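Side-chain contact in putative exported protein (Burkholderia pseudomallei, PDB 4JGB), which is probably an NAD(P)-dependent oxidoreductase of the Rossmann-fold type, perhaps acting on CH-NH groups, although its substrate is not established: residues I193-V196 against D197-Q201. Residues are numbered along the deposited sequence; the frame is centred on the assembly and turned at random.
Sequences IAFV and DEIEQ
The ring of Phe-195 meets the methyl tip of Ile-199 one helical turn on, with CE1 3.9 Å from Ile-199 CD1. That methyl lies obliquely against the CD1-CE1 side of the ring. Both residues belong to helix 188-201, which packs on the parallel strands of the central, mixed sheet, against 101-105 and 150-155, in a Rossmann-type fold. The ring also touches Val-103 and Val-105 of strand 101-105 and Ile-21 of helix 16-27. Ile-199 reaches Val-103 as well, so the two side chains share an apolar contact with it.

One face of the Asp-197 carboxylate covers Ile-193 O, which sits over CG at 3.2 Å. Ile-193 CG2 approaches obliquely from the same side, 3.6 Å from OD2. A chi1 of -76° puts CG of Asp-197 beside the backbone N and anti to the carbonyl carbon, which turns the carboxylate back over the preceding turn. Ile-193 O is 3.5 Å from both OD1 and OD2 of Asp-197, and all three are acceptors. Arg-28 makes a salt bridge with OD1 and a weak hydrogen bond to Ile-193 O, which probably offsets their closeness.

Glu-200 crosses Val-196, and its OE2 comes 3.9 Å from Val-196 CG1. The same oxygen is hydrogen-bonded to His-30. The Glu-198 chain bends at chi2 toward the residues after the helix. OE1 accepts from Arg-203 N and OE2 from Phe-204 N, which ties the helix end to the following loop; OE2 also makes a salt bridge to Arg-101.

The backbone bonds are i to i+4, except that Glu-198 N also makes a weak one to Phe-195 O. Among them, Ile-199 N donates to Phe-195 O at 3.0 Å, with an N-H...O angle of 161°.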
ATOM      1  N   ILE A 193       8.450  -3.839   6.698  1.00 10.18           N
ATOM      2  CA  ILE A 193       8.442  -5.247   7.172  1.00 10.22           C
ATOM      3  C   ILE A 193       7.013  -5.818   7.073  1.00  9.57           C
ATOM      4  O   ILE A 193       6.817  -6.837   6.450  1.00  9.88           O
ATOM      5  CB  ILE A 193       9.046  -5.424   8.591  1.00 10.65           C
ATOM      6  CG1 ILE A 193      10.543  -5.011   8.568  1.00 11.25           C
ATOM      7  CG2 ILE A 193       8.838  -6.879   9.074  1.00 10.99           C
ATOM      8  CD1 ILE A 193      11.331  -5.113   9.856  1.00 12.05           C
ATOM      9  N   ALA A 194       6.041  -5.167   7.696  1.00  9.10           N
ATOM     10  CA  ALA A 194       4.637  -5.591   7.622  1.00  9.02           C
ATOM     11  C   ALA A 194       4.104  -5.815   6.204  1.00  8.76           C
ATOM     12  O   ALA A 194       3.414  -6.822   5.935  1.00  8.84           O
ATOM     13  CB  ALA A 194       3.727  -4.626   8.382  1.00  8.68           C
ATOM     14  N   PHE A 195       4.441  -4.887   5.304  1.00  8.44           N
ATOM     15  CA  PHE A 195       3.846  -4.808   3.981  1.00  8.32           C
ATOM     16  C   PHE A 195       4.378  -6.000   3.193  1.00  8.71           C
ATOM     17  O   PHE A 195       3.603  -6.772   2.589  1.00  8.53           O
ATOM     18  CB  PHE A 195       4.237  -3.459   3.321  1.00  8.07           C
ATOM     19  CG  PHE A 195       3.550  -3.167   2.006  1.00  7.94           C
ATOM     20  CD1 PHE A 195       4.013  -3.723   0.808  1.00  8.04           C
ATOM     21  CD2 PHE A 195       2.496  -2.254   1.947  1.00  7.62           C
ATOM     22  CE1 PHE A 195       3.418  -3.398  -0.405  1.00  7.98           C
ATOM     23  CE2 PHE A 195       1.897  -1.938   0.722  1.00  7.66           C
ATOM     24  CZ  PHE A 195       2.376  -2.500  -0.453  1.00  7.65           C
ATOM     25  N   VAL A 196       5.698  -6.182   3.247  1.00  9.29           N
ATOM     26  CA  VAL A 196       6.338  -7.298   2.540  1.00  9.57           C
ATOM     27  C   VAL A 196       5.986  -8.663   3.198  1.00 10.31           C
ATOM     28  O   VAL A 196       5.848  -9.668   2.493  1.00 10.58           O
ATOM     29  CB  VAL A 196       7.876  -7.080   2.429  1.00  9.99           C
ATOM     30  CG1 VAL A 196       8.546  -8.316   1.848  1.00 10.32           C
ATOM     31  CG2 VAL A 196       8.225  -5.839   1.579  1.00  9.67           C
ATOM     32  N   ASP A 197       5.817  -8.708   4.525  1.00 10.75           N
ATOM     33  CA  ASP A 197       5.351  -9.966   5.194  1.00 11.90           C
ATOM     34  C   ASP A 197       3.977 -10.322   4.606  1.00 11.88           C
ATOM     35  O   ASP A 197       3.665 -11.492   4.364  1.00 12.76           O
ATOM     36  CB  ASP A 197       5.156  -9.814   6.728  1.00 11.89           C
ATOM     37  CG  ASP A 197       6.456  -9.805   7.529  1.00 12.69           C
ATOM     38  OD1 ASP A 197       7.540 -10.175   7.042  1.00 12.86           O
ATOM     39  OD2 ASP A 197       6.364  -9.432   8.711  1.00 12.81           O
ATOM     40  N   GLU A 198       3.160  -9.307   4.370  1.00 11.75           N
ATOM     41  CA  GLU A 198       1.790  -9.535   3.912  1.00 11.76           C
ATOM     42  C   GLU A 198       1.771 -10.025   2.475  1.00 11.74           C
ATOM     43  O   GLU A 198       0.974 -10.894   2.121  1.00 12.05           O
ATOM     44  CB  GLU A 198       0.885  -8.297   4.103  1.00 11.58           C
ATOM     45  CG  GLU A 198      -0.568  -8.464   3.596  1.00 11.90           C
ATOM     46  CD  GLU A 198      -1.255  -9.767   4.049  1.00 13.14           C
ATOM     47  OE1 GLU A 198      -0.835 -10.346   5.083  1.00 13.07           O
ATOM     48  OE2 GLU A 198      -2.232 -10.210   3.377  1.00 13.62           O
ATOM     49  N   ILE A 199       2.662  -9.468   1.658  1.00 11.61           N
ATOM     50  CA  ILE A 199       2.925  -9.993   0.307  1.00 11.70           C
ATOM     51  C   ILE A 199       3.236 -11.491   0.324  1.00 12.77           C
ATOM     52  O   ILE A 199       2.719 -12.232  -0.508  1.00 13.18           O
ATOM     53  CB  ILE A 199       4.062  -9.222  -0.409  1.00 11.60           C
ATOM     54  CG1 ILE A 199       3.613  -7.776  -0.708  1.00 10.62           C
ATOM     55  CG2 ILE A 199       4.494  -9.942  -1.694  1.00 12.03           C
ATOM     56  CD1 ILE A 199       4.648  -6.937  -1.427  1.00 10.52           C
ATOM     57  N   GLU A 200       4.051 -11.934   1.274  1.00 13.42           N
ATOM     58  CA  GLU A 200       4.429 -13.354   1.392  1.00 14.73           C
ATOM     59  C   GLU A 200       3.328 -14.193   2.035  1.00 15.08           C
ATOM     60  O   GLU A 200       3.108 -15.299   1.618  1.00 15.73           O
ATOM     61  CB  GLU A 200       5.686 -13.512   2.246  1.00 15.71           C
ATOM     62  CG  GLU A 200       6.962 -13.017   1.578  1.00 16.60           C
ATOM     63  CD  GLU A 200       8.064 -12.751   2.586  1.00 17.77           C
ATOM     64  OE1 GLU A 200       7.891 -13.096   3.780  1.00 17.69           O
ATOM     65  OE2 GLU A 200       9.099 -12.175   2.179  1.00 18.16           O
ATOM     66  N   GLN A 201       2.647 -13.660   3.055  1.00 14.66           N
ATOM     67  CA  GLN A 201       1.776 -14.480   3.926  1.00 15.06           C
ATOM     68  C   GLN A 201       0.303 -14.498   3.573  1.00 14.74           C
ATOM     69  O   GLN A 201      -0.409 -15.444   3.914  1.00 15.28           O
ATOM     70  CB  GLN A 201       1.896 -14.009   5.390  1.00 15.29           C
ATOM     71  CG  GLN A 201       3.321 -14.090   5.894  1.00 16.51           C
ATOM     72  CD  GLN A 201       3.567 -13.282   7.138  1.00 17.14           C
ATOM     73  OE1 GLN A 201       2.713 -12.514   7.586  1.00 16.80           O
ATOM     74  NE2 GLN A 201       4.743 -13.470   7.730  1.00 17.68           N
TER